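Local coordinates for putative succinylglutamate desuccinylase / aspartoacylase (Shewanella amazonensis, PDB 3FMC), which is probably a zinc-dependent hydrolase of the succinylglutamate desuccinylase/aspartoacylase family, thought to act on ester bonds, at residues 12-15 and 16-20; 119-122 and 123-127; 218-221 and 222-226; 324-328 and 329-333; 350-353 and 354-358. All coordinates share one frame; numbering follows the deposited sequence.

Interaction 1 of 5, residues 12-15 and 16-20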
loop_
_atom_site.group_PDB
_atom_site.type_symbol
_atom_site.label_atom_id
_atom_site.label_comp_id
_atom_site.label_asym_id
_atom_site.label_seq_id
_atom_site.Cartn_x
_atom_site.Cartn_y
_atom_site.Cartn_z
ATOM N N GLY C 12 11.214 6.578 -18.365
ATOM C CA GLY C 12 11.417 7.101 -17.007
ATOM C C GLY C 12 12.699 6.641 -16.368
ATOM O O GLY C 12 13.587 6.100 -17.030
ATOM N N GLU C 13 12.791 6.837 -15.054
ATOM C CA GLU C 13 13.966 6.439 -14.304
ATOM C C GLU C 13 13.579 6.326 -12.840
ATOM O O GLU C 13 12.801 7.152 -12.319
ATOM C CB GLU C 13 15.085 7.497 -14.480
ATOM C CG GLU C 13 16.443 7.064 -13.945
ATOM C CD GLU C 13 17.473 8.173 -14.012
ATOM O OE1 GLU C 13 17.162 9.338 -13.765
ATOM O OE2 GLU C 13 18.608 7.844 -14.330
ATOM N N LEU C 14 14.101 5.298 -12.202
ATOM C CA LEU C 14 13.873 5.026 -10.797
ATOM C C LEU C 14 14.931 5.677 -9.901
ATOM O O LEU C 14 16.081 5.830 -10.308
ATOM C CB LEU C 14 13.897 3.517 -10.561
ATOM C CG LEU C 14 12.828 2.690 -11.307
ATOM C CD1 LEU C 14 13.104 1.257 -11.234
ATOM C CD2 LEU C 14 11.472 3.005 -10.756
ATOM N N ALA C 15 14.513 6.016 -8.681
ATOM C CA ALA C 15 15.349 6.623 -7.657
ATOM C C ALA C 15 16.732 5.966 -7.486
ATOM O O ALA C 15 17.724 6.685 -7.356
ATOM C CB ALA C 15 14.624 6.594 -6.324
ATOM N N ALA C 16 16.797 4.629 -7.481
ATOM C CA ALA C 16 18.073 3.952 -7.285
ATOM C C ALA C 16 18.937 3.992 -8.540
ATOM O O ALA C 16 20.083 3.568 -8.486
ATOM C CB ALA C 16 17.916 2.531 -6.732
ATOM N N GLY C 17 18.386 4.461 -9.681
ATOM C CA GLY C 17 19.207 4.682 -10.886
ATOM C C GLY C 17 18.790 3.948 -12.139
ATOM O O GLY C 17 19.169 4.317 -13.256
ATOM N N GLN C 18 17.993 2.902 -11.970
ATOM C CA GLN C 18 17.610 2.090 -13.102
ATOM C C GLN C 18 16.642 2.812 -14.071
ATOM O O GLN C 18 15.675 3.481 -13.645
ATOM C CB GLN C 18 17.001 0.786 -12.589
ATOM C CG GLN C 18 17.937 -0.001 -11.596
ATOM C CD GLN C 18 17.884 0.439 -10.075
ATOM O OE1 GLN C 18 16.984 1.168 -9.650
ATOM N NE2 GLN C 18 18.875 -0.028 -9.281
ATOM N N PRO C 19 16.919 2.714 -15.398
ATOM C CA PRO C 19 16.013 3.325 -16.334
ATOM C C PRO C 19 14.734 2.483 -16.458
ATOM O O PRO C 19 14.736 1.299 -16.112
ATOM C CB PRO C 19 16.795 3.274 -17.661
ATOM C CG PRO C 19 17.590 2.102 -17.563
ATOM C CD PRO C 19 18.025 2.030 -16.091
ATOM N N LEU C 20 13.641 3.154 -16.817
ATOM C CA LEU C 20 12.352 2.510 -17.114
ATOM C C LEU C 20 12.303 2.537 -18.654
ATOM O O LEU C 20 12.438 3.595 -19.247
ATOM C CB LEU C 20 11.170 3.274 -16.486
ATOM C CG LEU C 20 11.031 3.187 -14.927
ATOM C CD1 LEU C 20 10.004 4.192 -14.398
ATOM C CD2 LEU C 20 10.717 1.733 -14.464
HETATM O O HOH W 1 18.768 5.453 -15.881
HETATM O O HOH W 2 21.057 5.701 -14.774
#
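Leu14 and Leu20 meet on one side of a tight hairpin end, their side chains crossing at about a right angle. Leu14 CG lies 3.9 Å from Leu20 CD2, and both methyls of Leu14 touch that same CD2 carbon. Leu20 CB lies 3.7 Å from Gly12 C, and its CD1 rests against Glu13 N. This is the packed side.

The backbone closes the loop. Gly12 and Leu20 are an antiparallel hydrogen-bonded pair, with Leu20 N to Gly12 O at 3.0 Å and a weak return bond. Glu13 and Pro19 form the non-hydrogen-bonded pair. Leu14 N donates to Gln18 O over 2.8 Å in an almost straight bond (177°). Gly17 N donates to Leu14 O at 2.8 Å, which closes a type I beta turn from Leu14 to Gly17.

The Glu13 side is looser and holds two waters, beside the second subunit. With CG anti to the backbone N (chi1 -170°), the extended chain of Glu13 runs past Gln18 O toward Gly17. Glu13 OE2 stays 3.7 Å from Gly17 O, and both waters bridge these atoms. The carboxylate also binds Ala298 N and Arg322 of the second subunit. Gln18 OE1 instead accepts from Asn81 ND2 of the third subunit.

The turn joins strands 4-13 and 19-27 of an antiparallel beta hairpin. Leu14 and Leu20 rest on Leu78 of helix 77-80, and Leu20 also touches Pro77.

Interaction 2 of 5, residues 119-122 and 123-127; sequences SHLD and DDTLI
Asp122 OD2 takes the backbone N-H of Thr125 at 2.8 Å, with an angle of 158° at the hydrogen. The donor meets the oxygen nearly along its C-O axis. The hydroxyl OG1 of Thr125 sits 3.0 Å from the same Asp122 OD2. Asp122 O accepts from Leu126 N at 2.9 Å, so backbone and side chain of one residue both hold the first turn.

Next to this polar cluster is a small apolar one. Leu121 CB faces Leu126 CB at 4.1 Å, and Leu121 CD2 touches Thr125 CG2 at 3.9 Å.

This is an N-cap: Asp122 stands just before helix 123-142 and its carboxylate accepts from an N-H of the first turn. A chi1 of 61° sets Asp122 CG between its backbone N and carbonyl carbon, which turns the carboxylate back over the helix start. The positive end of the helix dipole would probably favour the charged form.

Further out, Arg230 binds Leu121 O and forms a salt bridge with Asp123 OD1, tying the loop to the helix start. Leu126 is wedged against Trp114 and Tyr115 of helix 111-118 and Leu221 of helix 210-227.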
loop_
_atom_site.group_PDB
_atom_site.type_symbol
_atom_site.label_atom_id
_atom_site.label_comp_id
_atom_site.label_asym_id
_atom_site.label_seq_id
_atom_site.Cartn_x
_atom_site.Cartn_y
_atom_site.Cartn_z
ATOM N N SER C 119 -6.146 24.286 -45.232
ATOM C CA SER C 119 -7.259 23.802 -46.081
ATOM C C SER C 119 -6.953 23.775 -47.582
ATOM O O SER C 119 -7.584 23.030 -48.326
ATOM C CB SER C 119 -8.552 24.579 -45.812
ATOM O OG SER C 119 -8.404 25.941 -46.104
ATOM N N HIS C 120 -5.969 24.566 -48.006
ATOM C CA HIS C 120 -5.547 24.611 -49.407
ATOM C C HIS C 120 -4.770 23.376 -49.820
ATOM O O HIS C 120 -4.566 23.138 -51.015
ATOM C CB HIS C 120 -4.667 25.820 -49.629
ATOM C CG HIS C 120 -3.384 25.772 -48.864
ATOM N ND1 HIS C 120 -3.274 26.226 -47.567
ATOM C CD2 HIS C 120 -2.160 25.311 -49.209
ATOM C CE1 HIS C 120 -2.032 26.052 -47.152
ATOM N NE2 HIS C 120 -1.335 25.507 -48.131
ATOM N N LEU C 121 -4.324 22.589 -48.843
ATOM C CA LEU C 121 -3.584 21.357 -49.112
ATOM C C LEU C 121 -4.498 20.245 -49.544
ATOM O O LEU C 121 -5.654 20.212 -49.154
ATOM C CB LEU C 121 -2.832 20.903 -47.850
ATOM C CG LEU C 121 -1.777 21.875 -47.325
ATOM C CD1 LEU C 121 -1.151 21.325 -46.045
ATOM C CD2 LEU C 121 -0.728 22.056 -48.401
ATOM N N ASP C 122 -3.969 19.305 -50.317
ATOM C CA ASP C 122 -4.744 18.136 -50.721
ATOM C C ASP C 122 -4.888 17.230 -49.496
ATOM O O ASP C 122 -4.175 17.423 -48.504
ATOM C CB ASP C 122 -4.126 17.397 -51.919
ATOM C CG ASP C 122 -2.710 16.862 -51.655
ATOM O OD1 ASP C 122 -1.796 17.213 -52.429
ATOM O OD2 ASP C 122 -2.500 16.086 -50.704
ATOM N N ASP C 123 -5.811 16.272 -49.561
ATOM C CA ASP C 123 -6.080 15.391 -48.414
ATOM C C ASP C 123 -4.834 14.751 -47.808
ATOM O O ASP C 123 -4.605 14.906 -46.615
ATOM C CB ASP C 123 -7.102 14.308 -48.763
ATOM C CG ASP C 123 -8.524 14.856 -48.934
ATOM O OD1 ASP C 123 -8.743 16.080 -48.839
ATOM O OD2 ASP C 123 -9.423 14.028 -49.165
ATOM N N ASP C 124 -4.033 14.058 -48.616
ATOM C CA ASP C 124 -2.842 13.386 -48.109
ATOM C C ASP C 124 -1.810 14.337 -47.493
ATOM O O ASP C 124 -1.167 14.007 -46.497
ATOM C CB ASP C 124 -2.158 12.545 -49.193
ATOM C CG ASP C 124 -2.911 11.252 -49.521
ATOM O OD1 ASP C 124 -3.873 10.875 -48.806
ATOM O OD2 ASP C 124 -2.505 10.589 -50.507
ATOM N N THR C 125 -1.626 15.501 -48.077
ATOM C CA THR C 125 -0.660 16.434 -47.531
ATOM C C THR C 125 -1.189 17.058 -46.245
ATOM O O THR C 125 -0.418 17.324 -45.327
ATOM C CB THR C 125 -0.316 17.512 -48.586
ATOM O OG1 THR C 125 0.214 16.854 -49.736
ATOM C CG2 THR C 125 0.696 18.474 -48.069
ATOM N N LEU C 126 -2.498 17.307 -46.185
ATOM C CA LEU C 126 -3.135 17.873 -44.994
ATOM C C LEU C 126 -2.987 16.870 -43.818
ATOM O O LEU C 126 -2.608 17.245 -42.715
ATOM C CB LEU C 126 -4.599 18.215 -45.279
ATOM C CG LEU C 126 -5.414 18.975 -44.225
ATOM C CD1 LEU C 126 -6.616 19.685 -44.880
ATOM C CD2 LEU C 126 -5.872 18.045 -43.106
ATOM N N ILE C 127 -3.214 15.599 -44.108
ATOM C CA ILE C 127 -3.137 14.502 -43.131
ATOM C C ILE C 127 -1.714 14.332 -42.600
ATOM O O ILE C 127 -1.493 14.180 -41.395
ATOM C CB ILE C 127 -3.705 13.172 -43.743
ATOM C CG1 ILE C 127 -5.202 13.322 -43.994
ATOM C CG2 ILE C 127 -3.445 11.932 -42.825
ATOM C CD1 ILE C 127 -5.751 12.167 -44.854
#

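Interaction 3 of 5, residues 218-221 and 222-226; sequences WWTL and AEVAS
Glu223 lies one helical turn after Trp219, and its side chain reaches back along the helix toward the indole. CB starts the path, 3.4 Å from Thr220 O and a little farther from Trp219 O. CG follows and passes 3.2 Å from Trp219 O, because chi1 of -70° keeps it beside its own backbone N. CG also reaches Trp219 CD1, at 4.1 Å. CD is still near Trp219 O, at 3.8 Å. The chain is extended, and the carboxylate then divides. OE1 comes within 3.8 Å of Thr220 CA. Glu223 OE2 lies over one face of the Trp219 ring, 3.8 Å from Trp219 CD1 and almost as near to NE1. The ring and carboxylate planes are 56° apart, so the two groups are not stacked flat. Asn204 ND2 donates to Glu223 OE2.

Beneath the side chains runs a regular alpha-helical pattern. Ala222 N, Glu223 N, Val224 N and Ala225 N each bond to the carbonyl O four residues earlier. Thr220 OG1 also turns back into the helix, to Val216 O.

The residues belong to helix 210-227, and its sides meet different neighbours. Trp219 makes an edge-to-face contact with Tyr186, while Trp218 makes one with Phe130 of helix 123-142. Leu221 packs on the same Phe130. Val224 and Ala225 lie against Tyr115 of helix 111-118, so the segment packs on both of these helices.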
loop_
_atom_site.group_PDB
_atom_site.type_symbol
_atom_site.label_atom_id
_atom_site.label_comp_id
_atom_site.label_asym_id
_atom_site.label_seq_id
_atom_site.Cartn_x
_atom_site.Cartn_y
_atom_site.Cartn_z
ATOM N N TRP C 218 -8.276 13.722 -34.596
ATOM C CA TRP C 218 -8.716 13.347 -35.968
ATOM C C TRP C 218 -10.213 13.430 -36.208
ATOM O O TRP C 218 -10.643 13.773 -37.343
ATOM C CB TRP C 218 -8.215 11.986 -36.332
ATOM C CG TRP C 218 -6.730 11.875 -36.330
ATOM C CD1 TRP C 218 -5.957 11.372 -35.342
ATOM C CD2 TRP C 218 -5.833 12.224 -37.405
ATOM N NE1 TRP C 218 -4.627 11.419 -35.709
ATOM C CE2 TRP C 218 -4.523 11.927 -36.969
ATOM C CE3 TRP C 218 -6.011 12.776 -38.683
ATOM C CZ2 TRP C 218 -3.387 12.139 -37.775
ATOM C CZ3 TRP C 218 -4.872 13.016 -39.474
ATOM C CH2 TRP C 218 -3.586 12.682 -39.020
ATOM N N TRP C 219 -10.998 13.084 -35.175
ATOM C CA TRP C 219 -12.458 13.098 -35.268
ATOM C C TRP C 219 -12.886 14.554 -35.316
ATOM O O TRP C 219 -13.743 14.940 -36.117
ATOM C CB TRP C 219 -13.076 12.445 -34.042
ATOM C CG TRP C 219 -14.508 11.988 -34.175
ATOM C CD1 TRP C 219 -15.430 12.372 -35.126
ATOM C CD2 TRP C 219 -15.189 11.087 -33.300
ATOM N NE1 TRP C 219 -16.628 11.761 -34.895
ATOM C CE2 TRP C 219 -16.516 10.963 -33.779
ATOM C CE3 TRP C 219 -14.811 10.368 -32.151
ATOM C CZ2 TRP C 219 -17.456 10.135 -33.159
ATOM C CZ3 TRP C 219 -15.750 9.563 -31.539
ATOM C CH2 TRP C 219 -17.061 9.462 -32.044
ATOM N N THR C 220 -12.299 15.372 -34.438
ATOM C CA THR C 220 -12.583 16.802 -34.424
ATOM C C THR C 220 -12.206 17.469 -35.765
ATOM O O THR C 220 -12.940 18.323 -36.248
ATOM C CB THR C 220 -11.843 17.471 -33.261
ATOM O OG1 THR C 220 -12.314 16.890 -32.031
ATOM C CG2 THR C 220 -12.100 18.954 -33.267
ATOM N N LEU C 221 -11.066 17.089 -36.335
ATOM C CA LEU C 221 -10.622 17.604 -37.620
ATOM C C LEU C 221 -11.633 17.229 -38.726
ATOM O O LEU C 221 -11.933 18.055 -39.566
ATOM C CB LEU C 221 -9.250 17.015 -38.014
ATOM C CG LEU C 221 -8.683 17.418 -39.381
ATOM C CD1 LEU C 221 -8.327 18.905 -39.339
ATOM C CD2 LEU C 221 -7.471 16.585 -39.751
ATOM N N ALA C 222 -12.133 15.997 -38.697
ATOM C CA ALA C 222 -13.107 15.515 -39.691
ATOM C C ALA C 222 -14.386 16.331 -39.557
ATOM O O ALA C 222 -15.002 16.709 -40.579
ATOM C CB ALA C 222 -13.387 14.027 -39.480
ATOM N N GLU C 223 -14.761 16.630 -38.316
ATOM C CA GLU C 223 -15.959 17.459 -38.010
ATOM C C GLU C 223 -15.810 18.851 -38.571
ATOM O O GLU C 223 -16.726 19.398 -39.200
ATOM C CB GLU C 223 -16.197 17.553 -36.480
ATOM C CG GLU C 223 -16.670 16.257 -35.835
ATOM C CD GLU C 223 -16.791 16.343 -34.306
ATOM O OE1 GLU C 223 -16.317 17.341 -33.687
ATOM O OE2 GLU C 223 -17.360 15.379 -33.732
ATOM N N VAL C 224 -14.653 19.454 -38.305
ATOM C CA VAL C 224 -14.338 20.780 -38.820
ATOM C C VAL C 224 -14.366 20.794 -40.348
ATOM O O VAL C 224 -14.953 21.680 -40.924
ATOM C CB VAL C 224 -12.990 21.297 -38.283
ATOM C CG1 VAL C 224 -12.506 22.537 -39.077
ATOM C CG2 VAL C 224 -13.129 21.569 -36.737
ATOM N N ALA C 225 -13.712 19.834 -40.992
ATOM C CA ALA C 225 -13.692 19.763 -42.465
ATOM C C ALA C 225 -15.135 19.630 -43.022
ATOM O O ALA C 225 -15.529 20.337 -43.986
ATOM C CB ALA C 225 -12.780 18.617 -42.935
ATOM N N SER C 226 -15.935 18.743 -42.410
ATOM C CA SER C 226 -17.358 18.543 -42.825
ATOM C C SER C 226 -18.211 19.798 -42.653
ATOM O O SER C 226 -19.136 20.056 -43.437
ATOM C CB SER C 226 -18.011 17.388 -42.044
ATOM O OG SER C 226 -17.345 16.186 -42.367
#

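Interaction 4 of 5, residues 324-328 and 329-333; sequences DLYGT and GEELT
Glu331 reaches across the loop and accepts from Gly327 N. This bond, Gly327 N to Glu331 OE1, is 2.7 Å long, with 167° at the hydrogen. The oxygen is met on its anti side, somewhat out of the carboxylate plane. Glu331 turns CG in over its own backbone (chi1 69°) and then runs straight, which brings OE1 to the turn.

Other hydrogen bonds gather at Thr328. Thr328 O accepts from Glu331 N at 3.1 Å. Thr328 OG1 accepts from Glu330 N at 3.3 Å and donates to Leu325 O at 2.7 Å. Leu325 O is thus gripped twice, since Thr328 N also binds it.

Ring and apolar contacts are fewer. Glu331 OE1 stands 3.4 Å above one face of Tyr326, toward the rim near CD1. Leu325 CD1 touches Glu330 CB at 3.6 Å, the two side chains lying side by side and pointing the same way.

Contacts with the fourth subunit are polar. They include a salt bridge from Lys58 of that subunit to Glu331 OE2 and a hydrogen bond between Tyr326 OH and its Glu61.

Leu325 to Thr328 form a type II beta turn, with glycine at its third position as this turn prefers. It lies in the loop linking strands 316-321 and 332-336 of an antiparallel sheet.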
loop_
_atom_site.group_PDB
_atom_site.type_symbol
_atom_site.label_atom_id
_atom_site.label_comp_id
_atom_site.label_asym_id
_atom_site.label_seq_id
_atom_site.Cartn_x
_atom_site.Cartn_y
_atom_site.Cartn_z
ATOM N N ASP C 324 -21.778 -9.976 11.632
ATOM C CA ASP C 324 -21.982 -9.024 12.725
ATOM C C ASP C 324 -23.481 -8.782 13.000
ATOM O O ASP C 324 -23.855 -8.227 14.026
ATOM C CB ASP C 324 -21.269 -7.702 12.409
ATOM C CG ASP C 324 -21.766 -7.031 11.141
ATOM O OD1 ASP C 324 -21.712 -7.639 10.046
ATOM O OD2 ASP C 324 -22.151 -5.843 11.225
ATOM N N LEU C 325 -24.338 -9.184 12.082
ATOM C CA LEU C 325 -25.780 -8.997 12.188
ATOM C C LEU C 325 -26.523 -10.334 12.272
ATOM O O LEU C 325 -27.737 -10.377 12.023
ATOM C CB LEU C 325 -26.251 -8.239 10.977
ATOM C CG LEU C 325 -25.581 -6.880 10.745
ATOM C CD1 LEU C 325 -26.237 -6.158 9.594
ATOM C CD2 LEU C 325 -25.602 -6.010 12.038
ATOM N N TYR C 326 -25.806 -11.412 12.629
ATOM C CA TYR C 326 -26.393 -12.727 12.705
ATOM C C TYR C 326 -27.558 -12.714 13.678
ATOM O O TYR C 326 -27.436 -12.164 14.769
ATOM C CB TYR C 326 -25.408 -13.762 13.197
ATOM C CG TYR C 326 -25.968 -15.148 13.106
ATOM C CD1 TYR C 326 -25.993 -15.811 11.888
ATOM C CD2 TYR C 326 -26.498 -15.801 14.224
ATOM C CE1 TYR C 326 -26.519 -17.103 11.774
ATOM C CE2 TYR C 326 -27.040 -17.107 14.116
ATOM C CZ TYR C 326 -27.051 -17.728 12.882
ATOM O OH TYR C 326 -27.553 -18.980 12.707
ATOM N N GLY C 327 -28.654 -13.389 13.301
ATOM C CA GLY C 327 -29.863 -13.441 14.144
ATOM C C GLY C 327 -30.869 -12.367 13.809
ATOM O O GLY C 327 -31.884 -12.247 14.467
ATOM N N THR C 328 -30.579 -11.544 12.812
ATOM C CA THR C 328 -31.499 -10.527 12.346
ATOM C C THR C 328 -31.689 -10.770 10.862
ATOM O O THR C 328 -30.908 -11.485 10.228
ATOM C CB THR C 328 -30.923 -9.096 12.540
ATOM O OG1 THR C 328 -29.891 -8.857 11.591
ATOM C CG2 THR C 328 -30.368 -8.897 13.920
ATOM N N GLY C 329 -32.659 -10.088 10.276
ATOM C CA GLY C 329 -32.952 -10.251 8.863
ATOM C C GLY C 329 -31.839 -9.764 7.950
ATOM O O GLY C 329 -31.777 -10.138 6.798
ATOM N N GLU C 330 -30.940 -8.947 8.485
ATOM C CA GLU C 330 -29.833 -8.393 7.712
ATOM C C GLU C 330 -28.621 -9.302 7.664
ATOM O O GLU C 330 -27.622 -8.956 7.034
ATOM C CB GLU C 330 -29.452 -7.047 8.326
ATOM C CG GLU C 330 -30.510 -5.978 8.102
ATOM C CD GLU C 330 -30.820 -5.760 6.605
ATOM O OE1 GLU C 330 -29.928 -5.330 5.816
ATOM O OE2 GLU C 330 -31.985 -6.024 6.218
ATOM N N GLU C 331 -28.686 -10.452 8.324
ATOM C CA GLU C 331 -27.543 -11.413 8.339
ATOM C C GLU C 331 -27.142 -11.869 6.923
ATOM O O GLU C 331 -25.952 -12.170 6.637
ATOM C CB GLU C 331 -27.868 -12.619 9.244
ATOM C CG GLU C 331 -28.946 -13.521 8.702
ATOM C CD GLU C 331 -29.455 -14.552 9.689
ATOM O OE1 GLU C 331 -29.021 -14.613 10.869
ATOM O OE2 GLU C 331 -30.332 -15.308 9.260
ATOM N N LEU C 332 -28.133 -11.970 6.036
ATOM C CA LEU C 332 -27.878 -12.388 4.641
ATOM C C LEU C 332 -28.984 -11.813 3.808
ATOM O O LEU C 332 -30.135 -12.164 4.020
ATOM C CB LEU C 332 -27.860 -13.912 4.510
ATOM C CG LEU C 332 -27.620 -14.532 3.123
ATOM C CD1 LEU C 332 -26.219 -14.238 2.630
ATOM C CD2 LEU C 332 -27.814 -16.040 3.158
ATOM N N THR C 333 -28.638 -10.917 2.888
ATOM C CA THR C 333 -29.620 -10.272 2.006
ATOM C C THR C 333 -29.201 -10.403 0.546
ATOM O O THR C 333 -28.046 -10.709 0.245
ATOM C CB THR C 333 -29.839 -8.804 2.426
ATOM O OG1 THR C 333 -28.613 -8.084 2.385
ATOM C CG2 THR C 333 -30.337 -8.753 3.899
#

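Interaction 5 of 5, residues 350-353 and 354-358; sequences ASVH and QGTEL
Thr356 holds OG1 beside its own backbone N (chi1 -54°), and this rotation aims the hydroxyl at His353. Val352 has a similar chi1 of -59°, which turns CG1 toward Leu358. His353 to Thr356 form a type II beta turn. It connects the short strand 351-352 to strand 357-363.

Two hydrogen bonds hold the turn. Thr356 N donates to His353 O at 3.1 Å, the nearly straight bond that closes it. His353 N donates to Thr356 OG1 at 3.0 Å with a more bent angle of 143°. The threonine therefore engages His353 through both its backbone and its hydroxyl. Gly355 takes the third position with backbone angles that call for glycine.

Behind the polar pair lies an apolar patch. Val352 CB packs on Thr356 CB at 3.8 Å, and the two side chains run obliquely past each other. Val301 and Ala295 extend this patch, touching both Val352 and Leu358.

His353 ND1 accepts from Ala15 N of the second subunit, and the residue packs on Leu14 of that subunit. Gln354 is split between two partners. Its NE2 bonds to Pro296 O within the chain, and its backbone O accepts from Thr150 of the second subunit. The turn is thus part of a subunit interface as well as a strand connection.

At the far end of the patch, Leu358 CD2 meets Val352 CG1 at 3.8 Å, the side chains crossing at about a right angle.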
loop_
_atom_site.group_PDB
_atom_site.type_symbol
_atom_site.label_atom_id
_atom_site.label_comp_id
_atom_site.label_asym_id
_atom_site.label_seq_id
_atom_site.Cartn_x
_atom_site.Cartn_y
_atom_site.Cartn_z
ATOM N N ALA C 350 -14.011 -10.030 -2.115
ATOM C CA ALA C 350 -15.297 -10.424 -1.541
ATOM C C ALA C 350 -15.738 -9.517 -0.391
ATOM O O ALA C 350 -16.797 -9.738 0.208
ATOM C CB ALA C 350 -15.228 -11.886 -1.065
ATOM N N SER C 351 -14.928 -8.534 -0.026
ATOM C CA SER C 351 -15.282 -7.683 1.108
ATOM C C SER C 351 -15.338 -6.239 0.650
ATOM O O SER C 351 -14.403 -5.700 0.047
ATOM C CB SER C 351 -14.319 -7.907 2.262
ATOM O OG SER C 351 -13.011 -7.710 1.848
ATOM N N VAL C 352 -16.498 -5.641 0.878
ATOM C CA VAL C 352 -16.777 -4.306 0.441
ATOM C C VAL C 352 -17.244 -3.386 1.578
ATOM O O VAL C 352 -17.848 -3.824 2.551
ATOM C CB VAL C 352 -17.853 -4.286 -0.705
ATOM C CG1 VAL C 352 -17.359 -5.103 -1.901
ATOM C CG2 VAL C 352 -19.282 -4.777 -0.256
ATOM N N HIS C 353 -16.936 -2.120 1.405
ATOM C CA HIS C 353 -17.436 -1.053 2.251
ATOM C C HIS C 353 -18.666 -0.492 1.534
ATOM O O HIS C 353 -18.883 -0.717 0.321
ATOM C CB HIS C 353 -16.357 0.052 2.412
ATOM C CG HIS C 353 -15.028 -0.447 2.930
ATOM N ND1 HIS C 353 -14.908 -1.318 4.002
ATOM C CD2 HIS C 353 -13.761 -0.136 2.561
ATOM C CE1 HIS C 353 -13.627 -1.565 4.223
ATOM N NE2 HIS C 353 -12.911 -0.848 3.372
ATOM N N GLN C 354 -19.501 0.258 2.250
ATOM C CA GLN C 354 -20.570 0.947 1.549
ATOM C C GLN C 354 -19.913 1.840 0.467
ATOM O O GLN C 354 -18.908 2.520 0.705
ATOM C CB GLN C 354 -21.380 1.809 2.504
ATOM C CG GLN C 354 -22.582 2.429 1.840
ATOM C CD GLN C 354 -23.336 3.348 2.745
ATOM O OE1 GLN C 354 -22.758 4.102 3.505
ATOM N NE2 GLN C 354 -24.644 3.310 2.640
ATOM N N GLY C 355 -20.454 1.782 -0.738
ATOM C CA GLY C 355 -19.957 2.563 -1.845
ATOM C C GLY C 355 -18.911 1.899 -2.723
ATOM O O GLY C 355 -18.632 2.402 -3.781
ATOM N N THR C 356 -18.367 0.747 -2.322
ATOM C CA THR C 356 -17.399 0.071 -3.164
ATOM C C THR C 356 -18.094 -0.307 -4.468
ATOM O O THR C 356 -19.262 -0.714 -4.451
ATOM C CB THR C 356 -16.771 -1.160 -2.499
ATOM O OG1 THR C 356 -16.231 -0.783 -1.238
ATOM C CG2 THR C 356 -15.643 -1.710 -3.424
ATOM N N GLU C 357 -17.417 -0.117 -5.601
ATOM C CA GLU C 357 -18.054 -0.416 -6.888
ATOM C C GLU C 357 -18.132 -1.931 -7.056
ATOM O O GLU C 357 -17.119 -2.616 -7.200
ATOM C CB GLU C 357 -17.297 0.219 -8.021
ATOM C CG GLU C 357 -17.947 0.030 -9.415
ATOM C CD GLU C 357 -16.989 0.393 -10.532
ATOM O OE1 GLU C 357 -16.710 1.593 -10.781
ATOM O OE2 GLU C 357 -16.519 -0.544 -11.174
ATOM N N LEU C 358 -19.346 -2.445 -7.028
ATOM C CA LEU C 358 -19.580 -3.890 -7.133
ATOM C C LEU C 358 -19.562 -4.400 -8.573
ATOM O O LEU C 358 -18.902 -5.392 -8.845
ATOM C CB LEU C 358 -20.891 -4.311 -6.451
ATOM C CG LEU C 358 -20.888 -4.509 -4.948
ATOM C CD1 LEU C 358 -22.353 -4.647 -4.463
ATOM C CD2 LEU C 358 -20.030 -5.741 -4.542
#

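Along the chain the five contacts follow one another in numerical order, without overlap. Interactions 2 and 3 lie in the catalytic domain, their centres about 13 Å apart. They touch where Leu126 and Ile127 of helix 123-142 pack on Leu221 and Trp218 of helix 210-227. Interactions 4 and 5 lie on the other side of the chain's centre, with centres about 17 Å apart. Both reach the antiparallel sheet containing strands 332-336 and 351-352. Interaction 1 is on the N-terminal hairpin. Its centre and that of interaction 5 are about 36 Å apart within one chain, yet across the assembly the hairpin end of one copy meets the 353-356 turn of another. Interactions 1, 4 and 5 thus join the tetramer, while 2 and 3 pack helices together within one subunit.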